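Local coordinates for uncharacterized protein MJ0327 (Methanocaldococcus jannaschii DSM 2661, PDB 2QTD) that is of unknown function but may bind an iron-molybdenum-type cofactor, as some dinitrogenase-related proteins do, at residues 15-19 against 20-24; 91-94 against 95-98. All coordinates share one frame; numbering follows the deposited sequence. Where two conformers were deposited one is given.

Contact 1: residues 15-19 against 20-24; sequences KISNS and FEDCK
Phe20, which follows Ser19 directly, turns its ring away from residues 15-19, because CG stands anti to the backbone N (chi1 -176°). There the ring meets Phe73 edge-to-face. At Glu21 the backbone N makes a weak bond to Ser19 OG, 3.2 Å long. The chain of Glu21 bends at chi2 and brings OE1 to 3.5 Å from Ser19 OG, while OE2 is held by Ser66 N and Asn69 ND2. Asp22 grips Ser19 twice, through its backbone N and its carboxylate. Its N donates to Ser19 OG at 2.9 Å with an N-H...O angle of 145°, and its OD1 accepts from Ser19 N at 2.9 Å, met from 47° above the carboxylate plane. This reciprocal exchange has the pattern of a capping box, though no regular helix follows; it shapes the loop joining strands 5-11 and 25-32 of the ribonuclease H-like fold. A water donates to Asp22 OD2 and accepts from Asn18 N. Cys23 lays CB 3.3 Å from Ser17 OG, and its N bonds weakly to Ser19 O. That carbonyl also receives Ser17 OG at 2.7 Å, from above its plane. Replacing Ser17 by an alanine removes this hydroxyl; Ser19 O would probably then keep, within residues 15-24, the weak bond from Cys23 N alone, and the weak link from Ser17 OG to Ser10 O would go as well.

Contact 2: residues 91-94 against 95-98; sequences ISLF and IEGE
Ile95 packs back over Ile91 on the last turn of helix 87-95, the closely fitted side of this contact. CG1 of Ile95 lies 3.4 Å from Ile91 O, and its CD1 reaches Ile91 CG2 at 4.0 Å, the two side chains meeting at a slant. The backbone is equally compact: Ile95 N bonds to Ile91 O at 3.0 Å and nearly straight, at 169°, and Glu96 N bonds to Ser92 O, which Glu96 CG also approaches to 3.2 Å. The helix then ends in a Schellman motif at Gly97, whose positive phi (82°) turns the chain. Glu98 N reaches back to Leu93 O at 2.9 Å and Gly97 N to Phe94 O at 3.0 Å, the latter from well above the carbonyl plane. The other side is more open and is bordered by the exposed carboxylates of Glu96 and Glu98. Here Glu98 crosses Leu93, itself partly exposed, at about a right angle, placing OE1 3.5 Å from Leu93 CD2. Inward, Phe94 faces the sheet, touching Met5 and Val7 of strand 5-11, Ala59 and Ile61 of strand 59-62 and Ile31 of strand 25-32, with its ring edge-to-face with Tyr80.

In the fold
Contacts 1 and 2 follow one another along the chain and do not touch: their centres are 19 Å apart and their nearest atoms about 7 Å. Both touch strand 5-11. Residues of the 15-24 loop meet Ser10 and Met11 near its end, whereas the 91-98 helix end packs against its Met5-to-Ile9 part. The loop therefore lies at one end of this strand and the helix terminus reaches toward the other. Tetraethylene glycol, probably from the crystallisation liquor, is hydrogen-bonded to Lys24 NZ at contact 1 and, at a separate place, to Ser92 OG at contact 2, which also bonds Asp88 O. Neither contact can be tied to a cofactor site from this geometry.

Contact 1: residues 15-19 against 20-24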
loop_
_atom_site.group_PDB
_atom_site.type_symbol
_atom_site.label_atom_id
_atom_site.label_comp_id
_atom_site.label_asym_id
_atom_site.label_seq_id
_atom_site.Cartn_x
_atom_site.Cartn_y
_atom_site.Cartn_z
ATOM N N LYS A 15 10.528 -6.633 -5.309
ATOM C CA LYS A 15 9.418 -6.138 -6.133
ATOM C C LYS A 15 8.153 -6.030 -5.298
ATOM O O LYS A 15 8.097 -6.592 -4.196
ATOM C CB LYS A 15 9.191 -7.084 -7.322
ATOM C CG LYS A 15 8.977 -8.530 -6.921
ATOM C CD LYS A 15 8.484 -9.379 -8.096
ATOM C CE LYS A 15 8.019 -10.774 -7.617
ATOM N NZ LYS A 15 7.035 -11.377 -8.571
ATOM N N ILE A 16 7.146 -5.323 -5.833
ATOM C CA ILE A 16 5.800 -5.338 -5.297
ATOM C C ILE A 16 5.336 -6.792 -5.363
ATOM O O ILE A 16 5.570 -7.478 -6.382
ATOM C CB ILE A 16 4.852 -4.375 -6.082
ATOM C CG1 ILE A 16 5.325 -2.907 -5.954
ATOM C CG2 ILE A 16 3.405 -4.492 -5.534
ATOM C CD1 ILE A 16 4.517 -1.887 -6.794
ATOM N N SER A 17 4.722 -7.273 -4.285
ATOM C CA SER A 17 4.339 -8.667 -4.167
ATOM C C SER A 17 3.092 -8.966 -5.002
ATOM O O SER A 17 2.362 -8.062 -5.409
ATOM C CB SER A 17 4.019 -9.031 -2.719
ATOM O OG SER A 17 2.924 -8.225 -2.290
ATOM N N ASN A 18 2.827 -10.259 -5.141
ATOM C CA ASN A 18 1.639 -10.714 -5.881
ATOM C C ASN A 18 0.330 -10.367 -5.188
ATOM O O ASN A 18 -0.679 -10.155 -5.875
ATOM C CB ASN A 18 1.681 -12.220 -6.117
ATOM C CG ASN A 18 2.774 -12.658 -7.105
ATOM O OD1 ASN A 18 3.419 -11.854 -7.771
ATOM N ND2 ASN A 18 2.969 -13.967 -7.197
ATOM N N SER A 19 0.338 -10.318 -3.856
ATOM C CA SER A 19 -0.844 -9.933 -3.077
ATOM C C SER A 19 -0.513 -9.239 -1.777
ATOM O O SER A 19 0.639 -9.258 -1.274
ATOM C CB SER A 19 -1.718 -11.179 -2.828
ATOM O OG SER A 19 -1.244 -11.963 -1.777
ATOM N N PHE A 20 -1.544 -8.590 -1.244
ATOM C CA PHE A 20 -1.511 -7.990 0.066
ATOM C C PHE A 20 -1.204 -9.062 1.089
ATOM O O PHE A 20 -0.481 -8.793 2.065
ATOM C CB PHE A 20 -2.872 -7.306 0.338
ATOM C CG PHE A 20 -2.949 -6.554 1.615
ATOM C CD1 PHE A 20 -2.475 -5.256 1.680
ATOM C CD2 PHE A 20 -3.513 -7.117 2.748
ATOM C CE1 PHE A 20 -2.588 -4.511 2.851
ATOM C CE2 PHE A 20 -3.599 -6.396 3.916
ATOM C CZ PHE A 20 -3.119 -5.104 3.977
ATOM N N GLU A 21 -1.723 -10.264 0.867
ATOM C CA GLU A 21 -1.610 -11.349 1.844
ATOM C C GLU A 21 -0.241 -12.037 1.816
ATOM O O GLU A 21 0.251 -12.425 2.860
ATOM C CB GLU A 21 -2.745 -12.369 1.666
ATOM C CG GLU A 21 -4.134 -11.789 1.967
ATOM C CD GLU A 21 -4.676 -10.866 0.877
ATOM O OE1 GLU A 21 -4.287 -10.992 -0.288
ATOM O OE2 GLU A 21 -5.474 -9.970 1.200
ATOM N N ASP A 22 0.368 -12.181 0.634
ATOM C CA ASP A 22 1.579 -12.973 0.473
ATOM C C ASP A 22 2.884 -12.191 0.672
ATOM O O ASP A 22 3.968 -12.791 0.679
ATOM C CB ASP A 22 1.536 -13.730 -0.875
ATOM C CG ASP A 22 2.288 -13.043 -2.021
ATOM O OD1 ASP A 22 2.177 -11.849 -2.234
ATOM O OD2 ASP A 22 2.989 -13.752 -2.772
ATOM N N CYS A 23 2.784 -10.871 0.843
ATOM C CA CYS A 23 3.994 -10.041 0.901
ATOM C C CYS A 23 4.929 -10.400 2.059
ATOM O O CYS A 23 4.526 -11.022 3.057
ATOM C CB CYS A 23 3.670 -8.557 0.897
ATOM S SG CYS A 23 2.855 -7.881 2.327
ATOM N N LYS A 24 6.197 -10.084 1.869
ATOM C CA LYS A 24 7.172 -10.188 2.978
ATOM C C LYS A 24 6.967 -9.089 3.990
ATOM O O LYS A 24 7.030 -9.317 5.210
ATOM C CB LYS A 24 8.612 -10.215 2.416
ATOM C CG LYS A 24 9.736 -10.261 3.466
ATOM C CD LYS A 24 9.711 -11.583 4.273
ATOM C CE LYS A 24 10.630 -11.558 5.526
ATOM N NZ LYS A 24 10.661 -12.910 6.170
HETATM O O HOH W 1 4.630 -12.156 -4.304
#

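Contact 2: residues 91-94 against 95-98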
loop_
_atom_site.group_PDB
_atom_site.type_symbol
_atom_site.label_atom_id
_atom_site.label_comp_id
_atom_site.label_asym_id
_atom_site.label_seq_id
_atom_site.Cartn_x
_atom_site.Cartn_y
_atom_site.Cartn_z
ATOM N N ILE A 91 4.814 4.644 -6.803
ATOM C CA ILE A 91 4.687 5.802 -5.954
ATOM C C ILE A 91 4.513 7.029 -6.832
ATOM O O ILE A 91 3.632 7.840 -6.562
ATOM C CB ILE A 91 5.875 5.951 -4.988
ATOM C CG1 ILE A 91 5.799 4.858 -3.911
ATOM C CG2 ILE A 91 5.839 7.307 -4.343
ATOM C CD1 ILE A 91 7.122 4.604 -3.158
ATOM N N SER A 92 5.322 7.156 -7.887
ATOM C CA SER A 92 5.165 8.257 -8.851
ATOM C C SER A 92 3.774 8.283 -9.500
ATOM O O SER A 92 3.136 9.345 -9.577
ATOM C CB SER A 92 6.242 8.206 -9.950
ATOM O OG SER A 92 7.546 8.269 -9.403
ATOM N N LEU A 93 3.316 7.126 -9.994
ATOM C CA LEU A 93 1.974 7.001 -10.590
ATOM C C LEU A 93 0.874 7.384 -9.599
ATOM O O LEU A 93 -0.094 8.055 -9.964
ATOM C CB LEU A 93 1.755 5.587 -11.139
ATOM C CG LEU A 93 2.546 5.206 -12.409
ATOM C CD1 LEU A 93 2.434 3.679 -12.661
ATOM C CD2 LEU A 93 2.045 5.981 -13.622
ATOM N N PHE A 94 1.043 6.981 -8.344
ATOM C CA PHE A 94 0.098 7.297 -7.262
ATOM C C PHE A 94 -0.033 8.816 -7.091
ATOM O O PHE A 94 -1.115 9.382 -7.142
ATOM C CB PHE A 94 0.510 6.618 -5.945
ATOM C CG PHE A 94 -0.369 6.969 -4.789
ATOM C CD1 PHE A 94 -1.574 6.331 -4.604
ATOM C CD2 PHE A 94 -0.044 8.027 -3.950
ATOM C CE1 PHE A 94 -2.420 6.684 -3.560
ATOM C CE2 PHE A 94 -0.899 8.399 -2.916
ATOM C CZ PHE A 94 -2.078 7.691 -2.714
ATOM N N ILE A 95 1.111 9.447 -6.928
ATOM C CA ILE A 95 1.180 10.919 -6.738
ATOM C C ILE A 95 0.580 11.653 -7.913
ATOM O O ILE A 95 -0.172 12.609 -7.713
ATOM C CB ILE A 95 2.618 11.383 -6.486
ATOM C CG1 ILE A 95 3.076 10.877 -5.129
ATOM C CG2 ILE A 95 2.718 12.929 -6.549
ATOM C CD1 ILE A 95 4.553 11.091 -4.782
ATOM N N GLU A 96 0.830 11.150 -9.122
ATOM C CA GLU A 96 0.287 11.721 -10.363
ATOM C C GLU A 96 -1.229 11.528 -10.572
ATOM O O GLU A 96 -1.812 12.129 -11.502
ATOM C CB GLU A 96 1.052 11.142 -11.569
ATOM C CG GLU A 96 2.494 11.651 -11.674
ATOM C CD GLU A 96 3.386 10.860 -12.642
ATOM O OE1 GLU A 96 2.989 9.788 -13.154
ATOM O OE2 GLU A 96 4.513 11.335 -12.905
ATOM N N GLY A 97 -1.859 10.690 -9.747
ATOM C CA GLY A 97 -3.262 10.418 -9.853
ATOM C C GLY A 97 -3.621 9.385 -10.903
ATOM O O GLY A 97 -4.792 9.308 -11.286
ATOM N N GLU A 98 -2.648 8.539 -11.288
ATOM C CA GLU A 98 -2.738 7.602 -12.419
ATOM C C GLU A 98 -2.984 6.113 -12.123
ATOM O O GLU A 98 -3.138 5.327 -13.060
ATOM C CB GLU A 98 -1.492 7.768 -13.302
ATOM C CG GLU A 98 -1.397 9.187 -13.845
ATOM C CD GLU A 98 -0.358 9.399 -14.914
ATOM O OE1 GLU A 98 0.280 8.421 -15.357
ATOM O OE2 GLU A 98 -0.189 10.577 -15.309
#